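Local atomic coordinates of sensor protein kinase HptS (Staphylococcus aureus, PDB entry 6LKI), a protein that is a sensor histidine kinase of a two-component system, probably transferring phosphate from ATP to its own histidine in response to an extracellular signal. Residues B[43-48]-B[62-67]; B[48-53]-B[71-76]. All blocks are in the same frame, centred on the assembly; numbering follows the deposited sequence.

How the interactions relate
Interactions 1 and 2 are consecutive stations along helix 39-55, their centres about 7 Å apart. The helix segments 43-48 and 48-53 share E48, and their partners lie on the neighbouring antiparallel strands 59-66 and 69-72 of one four-stranded sheet. Along the chain the order is 43-48, 48-53, 62-67, 71-76, so the two contacts interlock. Y62 joins them: its carbonyl O lies 2.7 Å from T72 OG1, its hydroxyl packs on L50 and its ring on I53. Together they lay one helix over the outer strand 69-72 and its inner neighbour, within what is probably the extracellular sensor domain.

Interaction 1: B[43-48]-B[62-67]; sequences TATKRE and YELSGP
T45 and L64 make the one close side-chain meeting between helix segment 43-48 and strand segment 62-67, methyl to methyl, with T45 CG2 3.9 Å from L64 CD2. From CB, L64 sends CG anti to its backbone N (chi1 -171°), which carries the two methyls off the strand toward the helix. There CD2 is the branch that reaches T45, and the two side chains stand nearly perpendicular. The methyl of T45 is likewise anti to its own backbone N, while OG1 turns back beside the helix and is hydrogen-bonded to the carbonyl O of D41, one turn earlier. The hydroxyl of this buried threonine thus has a partner, and an apolar tip is presented to the leucine.

Two residues before L64, Y62 also points its side chain at the helix, and its OH comes to 4.4 Å from K46 O, a distance of loose packing. K46 grazes the contact with CB and CG, each 4.6 Å from Y62 OH, before its ammonium end turns off from the strand. Only 103 Å² is buried here: the segments meet through a few side-chain tips, T45 CG2 and L64 CD2 foremost, while K46 and L64 keep their CA atoms 9.6 Å apart. L64 also packs on Y98 and L100 of strand 97-106; T45 rests on L34 and L36 in the loop before helix 39-55, and K46 touches I71 of strand 69-72.

Interaction 2: B[48-53]-B[71-76]; sequences ELLKLI and ITNNYE
An asparagine, N73, faces the apolar side of a helix, meeting L50 through its CB and I53 through its amide nitrogen. The L50 CD2 methyl lies 4.0 Å from N73 CB, the two side chains running alongside and pointing opposite ways. I53 approaches the other end of the asparagine: its CG2 is 4.2 Å from N73 ND2, a plain van der Waals approach to a polar atom. With chi1 68° the amide is turned over its own backbone and reaches strand 59-66, which leaves CB facing L50. There OD1 accepts a hydrogen bond from the backbone N of Y62, and ND2 makes a weak one to L60 O. These bonds would limit rotation of the amide.

Y75 brings its phenol back toward the same helix. Its OH is 4.2 Å from the CD1 methyl of L50, so the two branches of that leucine serve different partners. One face of the Y75 ring is also approached by N73 CA, 3.6 Å above the plane and offset toward the rim, so the ring folds back over the backbone of N73. The path of this turn is held locally by T72, whose OG1 accepts from N74 N at 3.0 Å with an N-H...O angle of 162°, and N74 is the centre of an inverse gamma turn.

Helix 39-55 also meets helix 2-31, L49 and L52 touching F23. An ST turn at T72 lies close by strand 69-72. Two four-stranded antiparallel sheets of the same strand order, 2-1-4-3, in one chain with a long first helix resemble the tandem PAS-like (double Cache) sensor domains of membrane receptors, probably extracellular here.

Interaction 1: B[43-48]-B[62-67]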
ATOM      1  N   THR B  43      11.357  19.837   9.549  1.00 32.34           N
ATOM      2  CA  THR B  43      11.037  20.471  10.823  1.00 32.45           C
ATOM      3  C   THR B  43       9.969  21.545  10.649  1.00 30.54           C
ATOM      4  O   THR B  43       9.043  21.648  11.461  1.00 27.73           O
ATOM      5  CB  THR B  43      12.301  21.066  11.445  1.00 33.29           C
ATOM      6  OG1 THR B  43      13.246  20.020  11.705  1.00 32.74           O
ATOM      7  CG2 THR B  43      11.973  21.783  12.748  1.00 35.11           C
ATOM      8  N   ALA B  44      10.079  22.349   9.589  1.00 31.29           N
ATOM      9  CA  ALA B  44       9.080  23.385   9.348  1.00 32.52           C
ATOM     10  C   ALA B  44       7.706  22.778   9.093  1.00 31.58           C
ATOM     11  O   ALA B  44       6.687  23.324   9.531  1.00 29.68           O
ATOM     12  CB  ALA B  44       9.506  24.265   8.171  1.00 32.79           C
ATOM     13  N   THR B  45       7.660  21.642   8.392  1.00 30.88           N
ATOM     14  CA  THR B  45       6.381  20.996   8.118  1.00 30.80           C
ATOM     15  C   THR B  45       5.797  20.371   9.379  1.00 29.44           C
ATOM     16  O   THR B  45       4.591  20.480   9.630  1.00 29.80           O
ATOM     17  CB  THR B  45       6.549  19.942   7.023  1.00 32.17           C
ATOM     18  OG1 THR B  45       7.112  20.553   5.855  1.00 32.39           O
ATOM     19  CG2 THR B  45       5.205  19.327   6.665  1.00 32.63           C
ATOM     20  N   LYS B  46       6.635  19.711  10.184  1.00 29.80           N
ATOM     21  CA  LYS B  46       6.162  19.153  11.447  1.00 28.15           C
ATOM     22  C   LYS B  46       5.630  20.246  12.368  1.00 24.76           C
ATOM     23  O   LYS B  46       4.620  20.052  13.054  1.00 26.76           O
ATOM     24  CB  LYS B  46       7.285  18.376  12.133  1.00 30.55           C
ATOM     25  CG  LYS B  46       7.620  17.043  11.483  1.00 30.83           C
ATOM     26  CD  LYS B  46       8.787  16.367  12.191  1.00 31.18           C
ATOM     27  CE  LYS B  46       9.092  15.004  11.587  1.00 31.78           C
ATOM     28  NZ  LYS B  46      10.277  14.365  12.228  1.00 34.46           N
ATOM     29  N   ARG B  47       6.298  21.402  12.396  1.00 24.05           N
ATOM     30  CA  ARG B  47       5.824  22.510  13.220  1.00 27.61           C
ATOM     31  C   ARG B  47       4.423  22.945  12.809  1.00 30.01           C
ATOM     32  O   ARG B  47       3.567  23.197  13.666  1.00 29.42           O
ATOM     33  CB  ARG B  47       6.796  23.687  13.130  1.00 27.93           C
ATOM     34  CG  ARG B  47       8.084  23.500  13.921  1.00 32.01           C
ATOM     35  CD  ARG B  47       9.090  24.589  13.582  1.00 32.17           C
ATOM     36  NE  ARG B  47      10.318  24.474  14.363  1.00 31.13           N
ATOM     37  CZ  ARG B  47      11.404  25.214  14.157  1.00 31.94           C
ATOM     38  NH1 ARG B  47      11.413  26.125  13.193  1.00 31.53           N
ATOM     39  NH2 ARG B  47      12.480  25.043  14.913  1.00 31.86           N
ATOM     40  N   GLU B  48       4.169  23.039  11.501  1.00 28.53           N
ATOM     41  CA  GLU B  48       2.853  23.460  11.033  1.00 29.22           C
ATOM     42  C   GLU B  48       1.792  22.408  11.330  1.00 29.22           C
ATOM     43  O   GLU B  48       0.672  22.744  11.732  1.00 31.23           O
ATOM     44  CB  GLU B  48       2.903  23.764   9.535  1.00 33.27           C
ATOM     45  CG  GLU B  48       3.807  24.930   9.177  1.00 35.59           C
ATOM     46  CD  GLU B  48       3.423  26.202   9.904  1.00 41.68           C
ATOM     47  OE1 GLU B  48       2.251  26.619   9.793  1.00 41.26           O
ATOM     48  OE2 GLU B  48       4.291  26.780  10.595  1.00 43.38           O
ATOM     49  N   TYR B  62      -1.773  12.689  12.461  1.00 25.37           N
ATOM     50  CA  TYR B  62      -1.511  12.863  11.043  1.00 25.55           C
ATOM     51  C   TYR B  62      -0.526  11.810  10.552  1.00 29.43           C
ATOM     52  O   TYR B  62       0.356  11.361  11.289  1.00 29.50           O
ATOM     53  CB  TYR B  62      -0.974  14.266  10.738  1.00 26.10           C
ATOM     54  CG  TYR B  62       0.290  14.654  11.484  1.00 29.51           C
ATOM     55  CD1 TYR B  62       1.542  14.239  11.042  1.00 28.41           C
ATOM     56  CD2 TYR B  62       0.229  15.458  12.614  1.00 26.79           C
ATOM     57  CE1 TYR B  62       2.696  14.598  11.720  1.00 25.78           C
ATOM     58  CE2 TYR B  62       1.376  15.825  13.294  1.00 27.96           C
ATOM     59  CZ  TYR B  62       2.606  15.393  12.845  1.00 27.25           C
ATOM     60  OH  TYR B  62       3.747  15.756  13.523  1.00 29.77           O
ATOM     61  N   GLU B  63      -0.704  11.409   9.297  1.00 25.13           N
ATOM     62  CA  GLU B  63       0.241  10.554   8.587  1.00 28.56           C
ATOM     63  C   GLU B  63       0.568  11.247   7.271  1.00 28.77           C
ATOM     64  O   GLU B  63      -0.308  11.402   6.414  1.00 30.62           O
ATOM     65  CB  GLU B  63      -0.331   9.155   8.350  1.00 29.83           C
ATOM     66  CG  GLU B  63      -0.427   8.298   9.605  1.00 31.38           C
ATOM     67  CD  GLU B  63      -0.740   6.842   9.301  1.00 34.06           C
ATOM     68  OE1 GLU B  63      -1.049   6.530   8.133  1.00 37.40           O
ATOM     69  OE2 GLU B  63      -0.676   6.010  10.231  1.00 32.39           O
ATOM     70  N   LEU B  64       1.812  11.692   7.125  1.00 26.76           N
ATOM     71  CA  LEU B  64       2.293  12.327   5.903  1.00 29.49           C
ATOM     72  C   LEU B  64       3.186  11.320   5.192  1.00 29.76           C
ATOM     73  O   LEU B  64       4.307  11.051   5.640  1.00 27.78           O
ATOM     74  CB  LEU B  64       3.044  13.621   6.213  1.00 28.88           C
ATOM     75  CG  LEU B  64       3.419  14.502   5.021  1.00 29.62           C
ATOM     76  CD1 LEU B  64       2.179  14.931   4.248  1.00 27.77           C
ATOM     77  CD2 LEU B  64       4.216  15.713   5.485  1.00 30.32           C
ATOM     78  N   SER B  65       2.691  10.762   4.092  1.00 25.52           N
ATOM     79  CA  SER B  65       3.331   9.635   3.425  1.00 29.19           C
ATOM     80  C   SER B  65       3.870  10.060   2.067  1.00 32.12           C
ATOM     81  O   SER B  65       3.145  10.652   1.261  1.00 32.16           O
ATOM     82  CB  SER B  65       2.351   8.473   3.260  1.00 31.29           C
ATOM     83  OG  SER B  65       1.819   8.079   4.513  1.00 34.22           O
ATOM     84  N   GLY B  66       5.138   9.747   1.820  1.00 31.89           N
ATOM     85  CA  GLY B  66       5.749   9.968   0.533  1.00 33.22           C
ATOM     86  C   GLY B  66       6.615   8.790   0.141  1.00 33.71           C
ATOM     87  O   GLY B  66       6.674   7.779   0.847  1.00 37.41           O
ATOM     88  N   PRO B  67       7.302   8.896  -1.001  1.00 34.62           N
ATOM     89  CA  PRO B  67       8.170   7.795  -1.445  1.00 36.70           C
ATOM     90  C   PRO B  67       9.229   7.434  -0.415  1.00 36.67           C
ATOM     91  O   PRO B  67      10.173   8.197  -0.186  1.00 37.10           O
ATOM     92  CB  PRO B  67       8.798   8.336  -2.738  1.00 43.28           C
ATOM     93  CG  PRO B  67       8.562   9.822  -2.709  1.00 42.78           C
ATOM     94  CD  PRO B  67       7.285  10.012  -1.959  1.00 38.40           C
TER

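Interaction 2: B[48-53]-B[71-76]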
ATOM      1  N   GLU B  48       4.169  23.039  11.501  1.00 28.53           N
ATOM      2  CA  GLU B  48       2.853  23.460  11.033  1.00 29.22           C
ATOM      3  C   GLU B  48       1.792  22.408  11.330  1.00 29.22           C
ATOM      4  O   GLU B  48       0.672  22.744  11.732  1.00 31.23           O
ATOM      5  CB  GLU B  48       2.903  23.764   9.535  1.00 33.27           C
ATOM      6  CG  GLU B  48       3.807  24.930   9.177  1.00 35.59           C
ATOM      7  CD  GLU B  48       3.423  26.202   9.904  1.00 41.68           C
ATOM      8  OE1 GLU B  48       2.251  26.619   9.793  1.00 41.26           O
ATOM      9  OE2 GLU B  48       4.291  26.780  10.595  1.00 43.38           O
ATOM     10  N   LEU B  49       2.127  21.128  11.141  1.00 26.67           N
ATOM     11  CA  LEU B  49       1.154  20.066  11.381  1.00 29.22           C
ATOM     12  C   LEU B  49       0.831  19.931  12.865  1.00 30.15           C
ATOM     13  O   LEU B  49      -0.338  19.781  13.240  1.00 30.25           O
ATOM     14  CB  LEU B  49       1.673  18.741  10.820  1.00 29.45           C
ATOM     15  CG  LEU B  49       1.723  18.615   9.294  1.00 27.66           C
ATOM     16  CD1 LEU B  49       2.403  17.318   8.882  1.00 28.08           C
ATOM     17  CD2 LEU B  49       0.327  18.701   8.693  1.00 31.73           C
ATOM     18  N   LEU B  50       1.850  19.981  13.726  1.00 27.36           N
ATOM     19  CA  LEU B  50       1.595  19.912  15.160  1.00 28.62           C
ATOM     20  C   LEU B  50       0.855  21.148  15.658  1.00 28.90           C
ATOM     21  O   LEU B  50       0.053  21.053  16.596  1.00 30.66           O
ATOM     22  CB  LEU B  50       2.909  19.727  15.918  1.00 27.80           C
ATOM     23  CG  LEU B  50       3.511  18.326  15.787  1.00 27.94           C
ATOM     24  CD1 LEU B  50       4.945  18.297  16.290  1.00 28.49           C
ATOM     25  CD2 LEU B  50       2.658  17.311  16.533  1.00 30.64           C
ATOM     26  N   LYS B  51       1.102  22.310  15.049  1.00 31.62           N
ATOM     27  CA  LYS B  51       0.333  23.498  15.399  1.00 34.19           C
ATOM     28  C   LYS B  51      -1.140  23.313  15.057  1.00 33.52           C
ATOM     29  O   LYS B  51      -2.020  23.683  15.842  1.00 34.84           O
ATOM     30  CB  LYS B  51       0.904  24.722  14.683  1.00 33.17           C
ATOM     31  CG  LYS B  51       0.236  26.035  15.055  1.00 40.89           C
ATOM     32  CD  LYS B  51       0.981  27.218  14.454  1.00 42.81           C
ATOM     33  CE  LYS B  51       2.444  27.213  14.874  1.00 48.19           C
ATOM     34  NZ  LYS B  51       3.222  28.292  14.205  1.00 56.61           N
ATOM     35  N   LEU B  52      -1.424  22.730  13.889  1.00 33.79           N
ATOM     36  CA  LEU B  52      -2.807  22.489  13.489  1.00 33.77           C
ATOM     37  C   LEU B  52      -3.478  21.469  14.399  1.00 35.48           C
ATOM     38  O   LEU B  52      -4.641  21.644  14.783  1.00 33.08           O
ATOM     39  CB  LEU B  52      -2.854  22.020  12.036  1.00 35.36           C
ATOM     40  CG  LEU B  52      -4.198  21.498  11.522  1.00 35.97           C
ATOM     41  CD1 LEU B  52      -5.173  22.649  11.309  1.00 36.02           C
ATOM     42  CD2 LEU B  52      -4.014  20.696  10.242  1.00 35.04           C
ATOM     43  N   ILE B  53      -2.759  20.400  14.753  1.00 30.95           N
ATOM     44  CA  ILE B  53      -3.331  19.335  15.576  1.00 34.60           C
ATOM     45  C   ILE B  53      -3.833  19.893  16.904  1.00 31.23           C
ATOM     46  O   ILE B  53      -4.946  19.589  17.346  1.00 33.98           O
ATOM     47  CB  ILE B  53      -2.295  18.216  15.794  1.00 34.50           C
ATOM     48  CG1 ILE B  53      -2.076  17.429  14.501  1.00 37.90           C
ATOM     49  CG2 ILE B  53      -2.722  17.294  16.932  1.00 38.43           C
ATOM     50  CD1 ILE B  53      -3.352  16.986  13.826  1.00 35.95           C
ATOM     51  N   ILE B  71       5.951  10.344   7.974  1.00 28.47           N
ATOM     52  CA  ILE B  71       6.002  11.382   9.000  1.00 27.91           C
ATOM     53  C   ILE B  71       4.686  11.352   9.765  1.00 28.73           C
ATOM     54  O   ILE B  71       3.611  11.468   9.163  1.00 29.19           O
ATOM     55  CB  ILE B  71       6.252  12.772   8.389  1.00 29.93           C
ATOM     56  CG1 ILE B  71       7.669  12.855   7.817  1.00 34.66           C
ATOM     57  CG2 ILE B  71       6.013  13.870   9.420  1.00 32.68           C
ATOM     58  CD1 ILE B  71       7.897  14.059   6.925  1.00 35.48           C
ATOM     59  N   THR B  72       4.767  11.203  11.086  1.00 27.48           N
ATOM     60  CA  THR B  72       3.566  11.042  11.893  1.00 26.29           C
ATOM     61  C   THR B  72       3.826  11.534  13.311  1.00 29.65           C
ATOM     62  O   THR B  72       4.967  11.580  13.775  1.00 29.80           O
ATOM     63  CB  THR B  72       3.103   9.577  11.914  1.00 25.91           C
ATOM     64  OG1 THR B  72       1.840   9.474  12.581  1.00 27.29           O
ATOM     65  CG2 THR B  72       4.124   8.698  12.629  1.00 31.23           C
ATOM     66  N   ASN B  73       2.744  11.914  13.992  1.00 24.07           N
ATOM     67  CA  ASN B  73       2.772  12.162  15.427  1.00 24.66           C
ATOM     68  C   ASN B  73       2.179  11.003  16.217  1.00 25.93           C
ATOM     69  O   ASN B  73       1.942  11.139  17.422  1.00 25.17           O
ATOM     70  CB  ASN B  73       2.033  13.459  15.766  1.00 25.47           C
ATOM     71  CG  ASN B  73       0.542  13.358  15.532  1.00 26.79           C
ATOM     72  OD1 ASN B  73       0.098  12.704  14.592  1.00 26.78           O
ATOM     73  ND2 ASN B  73      -0.240  14.007  16.387  1.00 26.43           N
ATOM     74  N   ASN B  74       1.924   9.873  15.559  1.00 25.55           N
ATOM     75  CA  ASN B  74       1.446   8.660  16.222  1.00 27.89           C
ATOM     76  C   ASN B  74       2.653   7.888  16.762  1.00 28.84           C
ATOM     77  O   ASN B  74       2.992   6.789  16.319  1.00 28.08           O
ATOM     78  CB  ASN B  74       0.614   7.829  15.252  1.00 27.12           C
ATOM     79  CG  ASN B  74       0.004   6.599  15.897  1.00 32.12           C
ATOM     80  OD1 ASN B  74      -0.038   6.476  17.120  1.00 29.90           O
ATOM     81  ND2 ASN B  74      -0.478   5.679  15.067  1.00 28.86           N
ATOM     82  N   TYR B  75       3.309   8.506  17.751  1.00 28.06           N
ATOM     83  CA  TYR B  75       4.585   7.995  18.243  1.00 28.08           C
ATOM     84  C   TYR B  75       4.438   6.649  18.941  1.00 26.79           C
ATOM     85  O   TYR B  75       5.381   5.848  18.942  1.00 28.86           O
ATOM     86  CB  TYR B  75       5.228   9.011  19.187  1.00 29.64           C
ATOM     87  CG  TYR B  75       5.357  10.397  18.596  1.00 26.88           C
ATOM     88  CD1 TYR B  75       6.256  10.654  17.569  1.00 27.68           C
ATOM     89  CD2 TYR B  75       4.577  11.447  19.062  1.00 26.63           C
ATOM     90  CE1 TYR B  75       6.376  11.921  17.022  1.00 29.54           C
ATOM     91  CE2 TYR B  75       4.690  12.716  18.525  1.00 28.57           C
ATOM     92  CZ  TYR B  75       5.589  12.947  17.504  1.00 29.83           C
ATOM     93  OH  TYR B  75       5.703  14.210  16.969  1.00 29.00           O
ATOM     94  N   GLU B  76       3.281   6.381  19.541  1.00 27.01           N
ATOM     95  CA  GLU B  76       3.045   5.093  20.182  1.00 30.55           C
ATOM     96  C   GLU B  76       2.579   4.024  19.206  1.00 30.90           C
ATOM     97  O   GLU B  76       2.306   2.897  19.636  1.00 32.47           O
ATOM     98  CB  GLU B  76       2.021   5.241  21.311  1.00 33.99           C
ATOM     99  CG  GLU B  76       2.587   5.839  22.583  1.00 34.71           C
ATOM    100  CD  GLU B  76       1.607   5.792  23.736  1.00 35.97           C
ATOM    101  OE1 GLU B  76       1.223   6.869  24.239  1.00 33.53           O
ATOM    102  OE2 GLU B  76       1.216   4.677  24.139  1.00 36.56           O
TER